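Local coordinates for protein GTN Reductase (Agrobacterium tumefaciens, PDB 5N6G) that probably reduces activated carbon-carbon double bonds with electrons from NADH or NADPH, as a flavin-dependent ene-reductase of the Old Yellow Enzyme family that binds FMN, at residues Q60-V68 with W99-Q110; A224-T235 with N260-T271. All coordinates share one frame; numbering follows the deposited sequence.

Contact 1: Q60-V68 with W99-Q110; sequences QQGQGYADV and WHVGRISHTSLQ. With 8OZ (2-Phenylacrylic acid), chain C.
Gly62 and Gly64 bring the backbones of 60-68 and 99-110 together, their CA atoms lying 4.0 Å from the CA of His100 and 3.8 Å from the CA of Ser105, respectively. Segment 60-68 makes a type I turn from Gln60 to Gln63, segment 99-110 a type II' turn from Val101 to Ile104, and the bond from Val101 N to Gly62 O joins them. The CA of Gly62 sits centrally over one face of the His100 imidazole in a CH-pi contact, 3.5 Å from the ring centroid. The rim of that ring is held at two points: His100 NE2 gives an almost straight bond (174°) to Gln61 OE1 at 2.9 Å, while ND1 accepts Gly102 N exactly in the ring plane, which fixes the ring's rotation. Gln61 reaches it with CG anti to the backbone N (chi1 -176°) and the chain extended. Its backbone O takes NE2 of Gln110, which folds back at chi2 and also donates to Ser105 OG. Ser105 OG in turn donates to Gln63 O over 2.6 Å, in the carbonyl plane and on a lone pair. Leu109 CD1 presses on the backbone of Gly64, 3.3 Å from its C. Nearer the active site, Tyr65 and Trp99 meet rim to rim, with planes only 17° apart, and C6 of the phenyl ring of 2-phenylacrylic acid comes over one face of Tyr65, toward its rim. Tyr65 OH bonds to Tyr183, and Trp99 stacks on His178. Two loops following barrel strands 50-57 and 94-99 are thus joined beside the substrate pocket, fitting the TIM-barrel active site of Old Yellow Enzymes.

Contact 2: A224-T235 with N260-T271; sequences AGRTGIRLSPVT and NLAFIHVVEGAT. With FMN (flavin mononucleotide), chain B.
Arg230 and His265 stand side by side on neighbouring strands, and of the two, Arg230 reaches the flavin. Arg230 NH1 donates to FMN O2 at 2.8 Å, and its NH2 to FMN O3', with weaker bonds from NH1 to the ribityl hydroxyls, so the guanidinium spans the pyrimidine end of the isoalloxazine and the ribityl chain. A positive charge so close to N1 and O2 would be expected to stabilise the reduced, anionic flavin. Val267 CG2 lies over the centre of one guanidinium face, 3.6 Å above the plane. Arg230 NE in turn sits over the face of the His265 imidazole, the two planes being 62° apart; the arginine leaves the strand with CG anti to the backbone N (chi1 -168°) and bends at chi3. Farther out, His265 ND1 is hydrogen-bonded to Glu176, which helps fix the ring. Strands 227-231 and 263-267 run parallel, 14° apart, and hold both side chains in place: His265 N donates to Ile229 O, Leu231 N to His265 O, and Val267 N to Leu231 O at 2.9 Å. On the face that carries Arg230 and His265, Gly228 CA rests centrally on the Phe263 ring, 3.5 Å from its centroid. On the opposite face Ile229 CG2 meets Ile264 CD1 at 3.7 Å. Past the strand ends Thr235 OG1 donates to Thr271 OG1, itself bonded to Asn181, and a water bridges Val234 N to Val267 O and Gly269 O. With helix 245-256 between them, these strands form a beta-alpha-beta unit of the TIM barrel, with Arg230 among the strand and loop residues that bind FMN.

Both contacts are buried, but contact 2 lies in the barrel wall, its centre about 8 Å from the centre of the chain, whereas contact 1 joins loops about 15 Å out. Their centres are about 22 Å apart and they do not touch. Contact 2 pairs adjacent strands by regular backbone bonding; contact 1, with no such strand pairing, relies largely on glutamine, histidine and serine side chains bonded to carbonyls and to one another. They also serve different parts of one active site: 60-68 and 99-110 supply aromatic walls for the substrate, while 224-235 and 260-271 supply the cationic group and a threonine beside the flavin. Asn181, bonded to both Thr271 and the 2-phenylacrylic acid, links the two regions.

Contact 1: Q60-V68 with W99-Q110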
loop_
_atom_site.group_PDB
_atom_site.type_symbol
_atom_site.label_atom_id
_atom_site.label_comp_id
_atom_site.label_asym_id
_atom_site.label_seq_id
_atom_site.Cartn_x
_atom_site.Cartn_y
_atom_site.Cartn_z
ATOM N N GLN A 60 -16.321 -0.522 -4.207
ATOM C CA GLN A 60 -16.855 0.529 -3.353
ATOM C C GLN A 60 -16.868 0.074 -1.894
ATOM O O GLN A 60 -16.615 0.869 -0.982
ATOM C CB GLN A 60 -18.260 0.915 -3.817
ATOM C CG GLN A 60 -18.787 2.140 -3.103
ATOM C CD GLN A 60 -20.209 2.446 -3.450
ATOM O OE1 GLN A 60 -20.739 1.931 -4.433
ATOM N NE2 GLN A 60 -20.849 3.283 -2.640
ATOM N N GLN A 61 -17.139 -1.209 -1.656
ATOM C CA GLN A 61 -17.084 -1.754 -0.305
ATOM C C GLN A 61 -15.697 -1.556 0.305
ATOM O O GLN A 61 -15.574 -1.335 1.516
ATOM C CB GLN A 61 -17.442 -3.236 -0.350
ATOM C CG GLN A 61 -17.536 -3.957 0.971
ATOM C CD GLN A 61 -17.402 -5.463 0.793
ATOM O OE1 GLN A 61 -16.344 -5.941 0.410
ATOM N NE2 GLN A 61 -18.468 -6.209 1.087
ATOM N N GLY A 62 -14.659 -1.606 -0.507
ATOM C CA GLY A 62 -13.294 -1.398 -0.038
ATOM C C GLY A 62 -12.862 0.029 0.176
ATOM O O GLY A 62 -11.699 0.244 0.563
ATOM N N GLN A 63 -13.731 1.002 -0.108
ATOM C CA GLN A 63 -13.447 2.421 0.120
ATOM C C GLN A 63 -13.639 2.793 1.581
ATOM O O GLN A 63 -14.658 2.455 2.184
ATOM C CB GLN A 63 -14.383 3.321 -0.691
ATOM C CG GLN A 63 -14.081 3.366 -2.161
ATOM C CD GLN A 63 -13.025 4.383 -2.527
ATOM O OE1 GLN A 63 -12.242 4.852 -1.685
ATOM N NE2 GLN A 63 -12.966 4.702 -3.824
ATOM N N GLY A 64 -12.712 3.598 2.102
ATOM C CA GLY A 64 -12.819 4.115 3.452
ATOM C C GLY A 64 -12.690 5.613 3.609
ATOM O O GLY A 64 -12.929 6.130 4.702
ATOM N N TYR A 65 -12.312 6.318 2.527
ATOM C CA TYR A 65 -12.119 7.768 2.540
ATOM C C TYR A 65 -12.704 8.344 1.265
ATOM O O TYR A 65 -12.741 7.686 0.223
ATOM C CB TYR A 65 -10.630 8.174 2.625
ATOM C CG TYR A 65 -9.907 7.479 3.745
ATOM C CD1 TYR A 65 -9.421 6.206 3.573
ATOM C CD2 TYR A 65 -9.787 8.054 4.995
ATOM C CE1 TYR A 65 -8.789 5.540 4.573
ATOM C CE2 TYR A 65 -9.161 7.376 6.020
ATOM C CZ TYR A 65 -8.655 6.123 5.794
ATOM O OH TYR A 65 -8.030 5.422 6.805
ATOM N N ALA A 66 -13.092 9.615 1.346
ATOM C CA ALA A 66 -13.663 10.284 0.190
ATOM C C ALA A 66 -12.597 10.690 -0.827
ATOM O O ALA A 66 -11.429 10.932 -0.499
ATOM C CB ALA A 66 -14.425 11.532 0.624
ATOM N N ASP A 67 -13.030 10.765 -2.086
ATOM C CA ASP A 67 -12.240 11.294 -3.195
ATOM C C ASP A 67 -10.973 10.478 -3.438
ATOM O O ASP A 67 -9.938 11.028 -3.828
ATOM C CB ASP A 67 -11.910 12.780 -2.972
ATOM C CG ASP A 67 -13.156 13.673 -3.026
ATOM O OD1 ASP A 67 -14.223 13.222 -3.475
ATOM O OD2 ASP A 67 -13.077 14.831 -2.591
ATOM N N VAL A 68 -11.061 9.170 -3.213
ATOM C CA VAL A 68 -9.975 8.233 -3.463
ATOM C C VAL A 68 -10.238 7.529 -4.787
ATOM O O VAL A 68 -11.362 7.040 -5.001
ATOM C CB VAL A 68 -9.868 7.207 -2.327
ATOM C CG1 VAL A 68 -8.988 6.043 -2.693
ATOM C CG2 VAL A 68 -9.379 7.885 -1.063
ATOM N N TRP A 99 -6.501 -2.091 -2.806
ATOM C CA TRP A 99 -6.820 -1.786 -1.422
ATOM C C TRP A 99 -8.223 -2.256 -1.054
ATOM O O TRP A 99 -9.150 -2.155 -1.851
ATOM C CB TRP A 99 -6.736 -0.295 -1.254
ATOM C CG TRP A 99 -6.702 0.285 0.117
ATOM C CD1 TRP A 99 -6.431 -0.340 1.301
ATOM C CD2 TRP A 99 -6.883 1.669 0.417
ATOM N NE1 TRP A 99 -6.438 0.586 2.326
ATOM C CE2 TRP A 99 -6.717 1.826 1.811
ATOM C CE3 TRP A 99 -7.172 2.792 -0.364
ATOM C CZ2 TRP A 99 -6.814 3.062 2.425
ATOM C CZ3 TRP A 99 -7.277 4.009 0.235
ATOM C CH2 TRP A 99 -7.113 4.145 1.624
ATOM N N HIS A 100 -8.367 -2.758 0.161
ATOM C CA HIS A 100 -9.662 -2.917 0.804
ATOM C C HIS A 100 -9.479 -2.481 2.245
ATOM O O HIS A 100 -8.646 -3.035 2.972
ATOM C CB HIS A 100 -10.191 -4.365 0.729
ATOM C CG HIS A 100 -11.632 -4.495 1.077
ATOM N ND1 HIS A 100 -12.166 -4.047 2.264
ATOM C CD2 HIS A 100 -12.660 -5.034 0.378
ATOM C CE1 HIS A 100 -13.468 -4.281 2.269
ATOM N NE2 HIS A 100 -13.790 -4.890 1.141
ATOM N N VAL A 101 -10.256 -1.493 2.661
ATOM C CA VAL A 101 -10.094 -0.915 3.993
ATOM C C VAL A 101 -10.713 -1.724 5.119
ATOM O O VAL A 101 -10.423 -1.440 6.291
ATOM C CB VAL A 101 -10.713 0.485 4.102
ATOM C CG1 VAL A 101 -10.019 1.414 3.133
ATOM C CG2 VAL A 101 -12.214 0.459 3.851
ATOM N N GLY A 102 -11.563 -2.694 4.815
ATOM C CA GLY A 102 -12.277 -3.392 5.872
ATOM C C GLY A 102 -13.038 -2.449 6.776
ATOM O O GLY A 102 -13.828 -1.616 6.326
ATOM N N ARG A 103 -12.820 -2.574 8.091
ATOM C CA ARG A 103 -13.611 -1.811 9.049
ATOM C C ARG A 103 -13.336 -0.306 9.047
ATOM O O ARG A 103 -14.074 0.431 9.713
ATOM C CB ARG A 103 -13.384 -2.342 10.461
ATOM C CG ARG A 103 -12.004 -2.040 11.033
ATOM C CD ARG A 103 -11.864 -2.685 12.410
ATOM N NE ARG A 103 -10.585 -2.344 13.035
ATOM C CZ ARG A 103 -10.370 -2.352 14.345
ATOM N NH1 ARG A 103 -11.312 -2.702 15.217
ATOM N NH2 ARG A 103 -9.174 -2.002 14.811
ATOM N N ILE A 104 -12.304 0.157 8.347
ATOM C CA ILE A 104 -11.918 1.577 8.395
ATOM C C ILE A 104 -12.691 2.278 7.287
ATOM O O ILE A 104 -12.166 2.607 6.221
ATOM C CB ILE A 104 -10.409 1.752 8.264
ATOM C CG1 ILE A 104 -9.672 0.878 9.291
ATOM C CG2 ILE A 104 -10.041 3.191 8.443
ATOM C CD1 ILE A 104 -9.986 1.203 10.757
ATOM N N SER A 105 -13.976 2.518 7.545
ATOM C CA SER A 105 -14.854 3.126 6.554
ATOM C C SER A 105 -16.064 3.729 7.267
ATOM O O SER A 105 -16.148 3.752 8.497
ATOM C CB SER A 105 -15.252 2.095 5.494
ATOM O OG SER A 105 -15.964 2.662 4.392
ATOM N N HIS A 106 -16.991 4.243 6.468
ATOM C CA HIS A 106 -18.185 4.906 6.956
ATOM C C HIS A 106 -19.350 4.458 6.092
ATOM O O HIS A 106 -19.173 4.165 4.912
ATOM C CB HIS A 106 -18.013 6.429 6.893
ATOM C CG HIS A 106 -19.099 7.194 7.583
ATOM N ND1 HIS A 106 -20.191 7.694 6.905
ATOM C CD2 HIS A 106 -19.250 7.575 8.877
ATOM C CE1 HIS A 106 -20.980 8.323 7.755
ATOM N NE2 HIS A 106 -20.423 8.280 8.953
ATOM N N THR A 107 -20.528 4.358 6.701
ATOM C CA THR A 107 -21.706 3.900 5.965
ATOM C C THR A 107 -21.973 4.736 4.716
ATOM O O THR A 107 -22.438 4.197 3.707
ATOM C CB THR A 107 -22.930 3.921 6.867
ATOM O OG1 THR A 107 -23.113 5.253 7.384
ATOM C CG2 THR A 107 -22.779 2.924 8.002
ATOM N N SER A 108 -21.676 6.039 4.752
ATOM C CA SER A 108 -21.959 6.913 3.613
ATOM C C SER A 108 -21.116 6.581 2.377
ATOM O O SER A 108 -21.442 7.041 1.272
ATOM C CB SER A 108 -21.742 8.374 4.025
ATOM O OG SER A 108 -20.365 8.592 4.275
ATOM N N LEU A 109 -20.028 5.821 2.536
ATOM C CA LEU A 109 -19.173 5.402 1.436
ATOM C C LEU A 109 -19.506 4.008 0.919
ATOM O O LEU A 109 -18.999 3.617 -0.141
ATOM C CB LEU A 109 -17.695 5.432 1.877
ATOM C CG LEU A 109 -17.181 6.783 2.367
ATOM C CD1 LEU A 109 -15.799 6.628 3.032
ATOM C CD2 LEU A 109 -17.115 7.766 1.217
ATOM N N GLN A 110 -20.295 3.232 1.665
ATOM C CA GLN A 110 -20.556 1.836 1.377
ATOM C C GLN A 110 -21.731 1.684 0.424
ATOM O O GLN A 110 -22.661 2.501 0.434
ATOM C CB GLN A 110 -20.867 1.085 2.668
ATOM C CG GLN A 110 -19.640 0.971 3.535
ATOM C CD GLN A 110 -18.601 0.085 2.921
ATOM O OE1 GLN A 110 -18.904 -1.012 2.424
ATOM N NE2 GLN A 110 -17.367 0.548 2.919
HETATM C C4 8OZ C . -3.143 8.303 5.271
HETATM C C5 8OZ C . -4.437 8.749 5.130
HETATM C C6 8OZ C . -5.408 7.890 4.668
HETATM C C7 8OZ C . -5.086 6.588 4.328
HETATM C C8 8OZ C . -2.500 3.934 4.825
HETATM C C 8OZ C . -3.903 4.290 2.843
HETATM O O 8OZ C . -2.059 2.891 4.406
HETATM C C1 8OZ C . -3.410 4.770 3.975
HETATM C C2 8OZ C . -3.780 6.133 4.449
HETATM C C3 8OZ C . -2.810 7.002 4.940
HETATM O O1 8OZ C . -2.231 4.377 6.029
HETATM O O HOH W 1 -15.585 -2.362 4.345
#

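Contact 2: A224-T235 with N260-T271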
loop_
_atom_site.group_PDB
_atom_site.type_symbol
_atom_site.label_atom_id
_atom_site.label_comp_id
_atom_site.label_asym_id
_atom_site.label_seq_id
_atom_site.Cartn_x
_atom_site.Cartn_y
_atom_site.Cartn_z
ATOM N N ALA A 224 2.565 -14.094 -10.814
ATOM C CA ALA A 224 3.263 -13.809 -9.569
ATOM C C ALA A 224 4.379 -12.790 -9.772
ATOM O O ALA A 224 4.662 -11.987 -8.870
ATOM C CB ALA A 224 3.824 -15.113 -8.984
ATOM N N GLY A 225 4.980 -12.773 -10.959
ATOM C CA GLY A 225 6.048 -11.828 -11.256
ATOM C C GLY A 225 5.594 -10.391 -11.420
ATOM O O GLY A 225 6.444 -9.506 -11.614
ATOM N N ARG A 226 4.285 -10.140 -11.412
ATOM C CA ARG A 226 3.765 -8.779 -11.415
ATOM C C ARG A 226 3.022 -8.472 -10.120
ATOM O O ARG A 226 2.270 -7.485 -10.072
ATOM C CB ARG A 226 2.850 -8.533 -12.621
ATOM C CG ARG A 226 3.596 -8.747 -13.918
ATOM C CD ARG A 226 2.893 -8.184 -15.129
ATOM N NE ARG A 226 3.800 -8.274 -16.283
ATOM C CZ ARG A 226 4.733 -7.374 -16.611
ATOM N NH1 ARG A 226 4.905 -6.260 -15.903
ATOM N NH2 ARG A 226 5.501 -7.581 -17.674
ATOM N N THR A 227 3.186 -9.313 -9.095
ATOM C CA THR A 227 2.474 -9.197 -7.819
ATOM C C THR A 227 3.452 -8.932 -6.686
ATOM O O THR A 227 4.382 -9.713 -6.469
ATOM C CB THR A 227 1.670 -10.466 -7.526
ATOM O OG1 THR A 227 0.789 -10.751 -8.623
ATOM C CG2 THR A 227 0.871 -10.301 -6.251
ATOM N N GLY A 228 3.239 -7.830 -5.956
ATOM C CA GLY A 228 3.953 -7.573 -4.715
ATOM C C GLY A 228 2.975 -7.335 -3.576
ATOM O O GLY A 228 1.761 -7.410 -3.748
ATOM N N ILE A 229 3.528 -7.099 -2.392
ATOM C CA ILE A 229 2.683 -6.954 -1.208
ATOM C C ILE A 229 3.367 -6.007 -0.244
ATOM O O ILE A 229 4.592 -6.031 -0.102
ATOM C CB ILE A 229 2.411 -8.325 -0.547
ATOM C CG1 ILE A 229 1.418 -8.215 0.609
ATOM C CG2 ILE A 229 3.725 -9.004 -0.145
ATOM C CD1 ILE A 229 0.788 -9.548 0.976
ATOM N N ARG A 230 2.577 -5.207 0.461
ATOM C CA ARG A 230 3.088 -4.336 1.511
ATOM C C ARG A 230 2.685 -4.878 2.880
ATOM O O ARG A 230 1.510 -5.173 3.110
ATOM C CB ARG A 230 2.566 -2.906 1.342
ATOM C CG ARG A 230 3.309 -1.932 2.243
ATOM C CD ARG A 230 2.955 -0.495 2.000
ATOM N NE ARG A 230 4.135 0.347 2.163
ATOM C CZ ARG A 230 4.136 1.601 2.603
ATOM N NH1 ARG A 230 3.032 2.175 3.015
ATOM N NH2 ARG A 230 5.276 2.269 2.638
ATOM N N LEU A 231 3.636 -4.929 3.806
ATOM C CA LEU A 231 3.445 -5.469 5.145
ATOM C C LEU A 231 3.968 -4.470 6.169
ATOM O O LEU A 231 4.904 -3.717 5.894
ATOM C CB LEU A 231 4.184 -6.816 5.326
ATOM C CG LEU A 231 3.802 -7.902 4.332
ATOM C CD1 LEU A 231 4.825 -9.059 4.448
ATOM C CD2 LEU A 231 2.367 -8.344 4.606
ATOM N N SER A 232 3.386 -4.477 7.366
ATOM C CA SER A 232 3.747 -3.518 8.406
ATOM C C SER A 232 3.596 -4.219 9.756
ATOM O O SER A 232 2.557 -4.105 10.428
ATOM C CB SER A 232 2.887 -2.251 8.328
ATOM O OG SER A 232 1.493 -2.561 8.319
ATOM N N PRO A 233 4.621 -4.968 10.179
ATOM C CA PRO A 233 4.454 -5.895 11.319
ATOM C C PRO A 233 4.054 -5.260 12.641
ATOM O O PRO A 233 3.377 -5.923 13.438
ATOM C CB PRO A 233 5.842 -6.550 11.429
ATOM C CG PRO A 233 6.412 -6.476 10.064
ATOM C CD PRO A 233 5.867 -5.224 9.435
ATOM N N VAL A 234 4.460 -4.028 12.944
ATOM C CA VAL A 234 4.245 -3.497 14.284
ATOM C C VAL A 234 3.421 -2.229 14.309
ATOM O O VAL A 234 3.228 -1.659 15.382
ATOM C CB VAL A 234 5.582 -3.252 15.020
ATOM C CG1 VAL A 234 6.381 -4.539 15.144
ATOM C CG2 VAL A 234 6.409 -2.196 14.327
ATOM N N THR A 235 2.926 -1.772 13.190
ATOM C CA THR A 235 2.361 -0.441 13.175
ATOM C C THR A 235 1.072 -0.375 13.995
ATOM O O THR A 235 0.266 -1.305 13.960
ATOM C CB THR A 235 2.082 0.012 11.760
ATOM O OG1 THR A 235 1.649 1.374 11.829
ATOM C CG2 THR A 235 1.023 -0.826 11.109
ATOM N N ASN A 260 7.080 -16.927 -5.614
ATOM C CA ASN A 260 7.660 -16.314 -6.811
ATOM C C ASN A 260 7.165 -14.882 -7.027
ATOM O O ASN A 260 6.976 -14.442 -8.164
ATOM C CB ASN A 260 7.372 -17.178 -8.037
ATOM C CG ASN A 260 8.060 -18.526 -7.958
ATOM O OD1 ASN A 260 7.421 -19.576 -7.883
ATOM N ND2 ASN A 260 9.375 -18.492 -7.960
ATOM N N LEU A 261 7.035 -14.119 -5.941
ATOM C CA LEU A 261 6.502 -12.766 -6.006
ATOM C C LEU A 261 7.556 -11.759 -6.464
ATOM O O LEU A 261 8.776 -11.981 -6.362
ATOM C CB LEU A 261 5.934 -12.333 -4.656
ATOM C CG LEU A 261 4.779 -13.183 -4.105
ATOM C CD1 LEU A 261 4.296 -12.581 -2.816
ATOM C CD2 LEU A 261 3.640 -13.277 -5.114
ATOM N N ALA A 262 7.056 -10.616 -6.955
ATOM C CA ALA A 262 7.921 -9.588 -7.528
ATOM C C ALA A 262 8.654 -8.798 -6.453
ATOM O O ALA A 262 9.844 -8.497 -6.608
ATOM C CB ALA A 262 7.098 -8.646 -8.400
ATOM N N PHE A 263 7.980 -8.508 -5.346
ATOM C CA PHE A 263 8.563 -7.682 -4.298
ATOM C C PHE A 263 7.772 -7.812 -3.008
ATOM O O PHE A 263 6.570 -8.107 -3.001
ATOM C CB PHE A 263 8.674 -6.194 -4.711
ATOM C CG PHE A 263 7.353 -5.511 -5.012
ATOM C CD1 PHE A 263 6.834 -5.540 -6.305
ATOM C CD2 PHE A 263 6.645 -4.831 -4.022
ATOM C CE1 PHE A 263 5.622 -4.915 -6.613
ATOM C CE2 PHE A 263 5.431 -4.193 -4.330
ATOM C CZ PHE A 263 4.928 -4.241 -5.615
ATOM N N ILE A 264 8.496 -7.580 -1.910
ATOM C CA ILE A 264 7.949 -7.407 -0.574
ATOM C C ILE A 264 8.314 -5.998 -0.137
ATOM O O ILE A 264 9.493 -5.626 -0.166
ATOM C CB ILE A 264 8.533 -8.417 0.439
ATOM C CG1 ILE A 264 8.542 -9.853 -0.121
ATOM C CG2 ILE A 264 7.801 -8.287 1.784
ATOM C CD1 ILE A 264 7.158 -10.442 -0.348
ATOM N N HIS A 265 7.316 -5.223 0.272
ATOM C CA HIS A 265 7.493 -3.852 0.718
ATOM C C HIS A 265 7.163 -3.798 2.200
ATOM O O HIS A 265 6.026 -4.076 2.594
ATOM C CB HIS A 265 6.587 -2.935 -0.107
ATOM C CG HIS A 265 6.727 -1.481 0.177
ATOM N ND1 HIS A 265 6.058 -0.539 -0.568
ATOM C CD2 HIS A 265 7.422 -0.795 1.113
ATOM C CE1 HIS A 265 6.350 0.668 -0.120
ATOM N NE2 HIS A 265 7.174 0.544 0.900
ATOM N N VAL A 266 8.154 -3.470 3.026
ATOM C CA VAL A 266 8.018 -3.548 4.478
ATOM C C VAL A 266 8.118 -2.157 5.091
ATOM O O VAL A 266 9.081 -1.420 4.837
ATOM C CB VAL A 266 9.069 -4.493 5.090
ATOM C CG1 VAL A 266 10.482 -4.030 4.775
ATOM C CG2 VAL A 266 8.878 -4.619 6.593
ATOM N N VAL A 267 7.131 -1.824 5.921
ATOM C CA VAL A 267 7.150 -0.646 6.785
ATOM C C VAL A 267 7.860 -1.045 8.066
ATOM O O VAL A 267 7.390 -1.919 8.808
ATOM C CB VAL A 267 5.725 -0.146 7.087
ATOM C CG1 VAL A 267 5.748 1.056 8.036
ATOM C CG2 VAL A 267 4.971 0.201 5.797
ATOM N N GLU A 268 8.974 -0.382 8.352
ATOM C CA GLU A 268 9.785 -0.671 9.520
ATOM C C GLU A 268 9.379 0.276 10.644
ATOM O O GLU A 268 9.708 1.466 10.616
ATOM C CB GLU A 268 11.265 -0.538 9.165
ATOM C CG GLU A 268 11.661 -1.544 8.087
ATOM C CD GLU A 268 13.083 -1.372 7.569
ATOM O OE1 GLU A 268 13.572 -0.222 7.449
ATOM O OE2 GLU A 268 13.698 -2.413 7.264
ATOM N N GLY A 269 8.669 -0.253 11.631
ATOM C CA GLY A 269 8.213 0.547 12.748
ATOM C C GLY A 269 6.790 1.048 12.604
ATOM O O GLY A 269 5.983 0.543 11.824
ATOM N N ALA A 270 6.475 2.061 13.406
ATOM C CA ALA A 270 5.171 2.699 13.297
ATOM C C ALA A 270 5.122 3.539 12.028
ATOM O O ALA A 270 6.026 4.334 11.764
ATOM C CB ALA A 270 4.905 3.560 14.531
ATOM N N THR A 271 4.077 3.349 11.222
ATOM C CA THR A 271 3.994 4.068 9.957
ATOM C C THR A 271 4.016 5.561 10.210
ATOM O O THR A 271 3.114 6.100 10.861
ATOM C CB THR A 271 2.715 3.682 9.212
ATOM O OG1 THR A 271 2.531 2.261 9.279
ATOM C CG2 THR A 271 2.839 4.114 7.755
HETATM N N1 FMN B . 0.668 3.943 3.111
HETATM C C2 FMN B . 0.029 3.040 2.298
HETATM O O2 FMN B . 0.322 1.823 2.307
HETATM N N3 FMN B . -0.941 3.483 1.425
HETATM C C4 FMN B . -1.388 4.786 1.304
HETATM O O4 FMN B . -2.230 5.085 0.458
HETATM C C4A FMN B . -0.731 5.725 2.186
HETATM N N5 FMN B . -1.073 6.987 2.110
HETATM C C5A FMN B . -0.328 7.897 2.840
HETATM C C6 FMN B . -0.601 9.251 2.683
HETATM C C7 FMN B . 0.188 10.212 3.300
HETATM C C7M FMN B . -0.129 11.670 3.072
HETATM C C8 FMN B . 1.267 9.822 4.101
HETATM C C8M FMN B . 2.179 10.838 4.732
HETATM C C9 FMN B . 1.532 8.467 4.282
HETATM C C9A FMN B . 0.746 7.506 3.648
HETATM N N10 FMN B . 1.058 6.131 3.720
HETATM C C10 FMN B . 0.321 5.213 3.024
HETATM C "C1'" FMN B . 2.298 5.732 4.402
HETATM C "C2'" FMN B . 3.511 5.979 3.514
HETATM O "O2'" FMN B . 3.476 5.127 2.363
HETATM C "C3'" FMN B . 4.840 5.770 4.240
HETATM O "O3'" FMN B . 4.879 4.459 4.799
HETATM C "C4'" FMN B . 5.091 6.779 5.360
HETATM O "O4'" FMN B . 4.927 8.112 4.870
HETATM C "C5'" FMN B . 6.456 6.600 6.000
HETATM O "O5'" FMN B . 7.500 6.834 5.033
HETATM P P FMN B . 8.398 8.185 4.959
HETATM O O1P FMN B . 9.141 8.248 6.277
HETATM O O2P FMN B . 7.402 9.326 4.837
HETATM O O3P FMN B . 9.263 7.991 3.768
HETATM O O HOH W 2 5.455 -2.019 10.921
#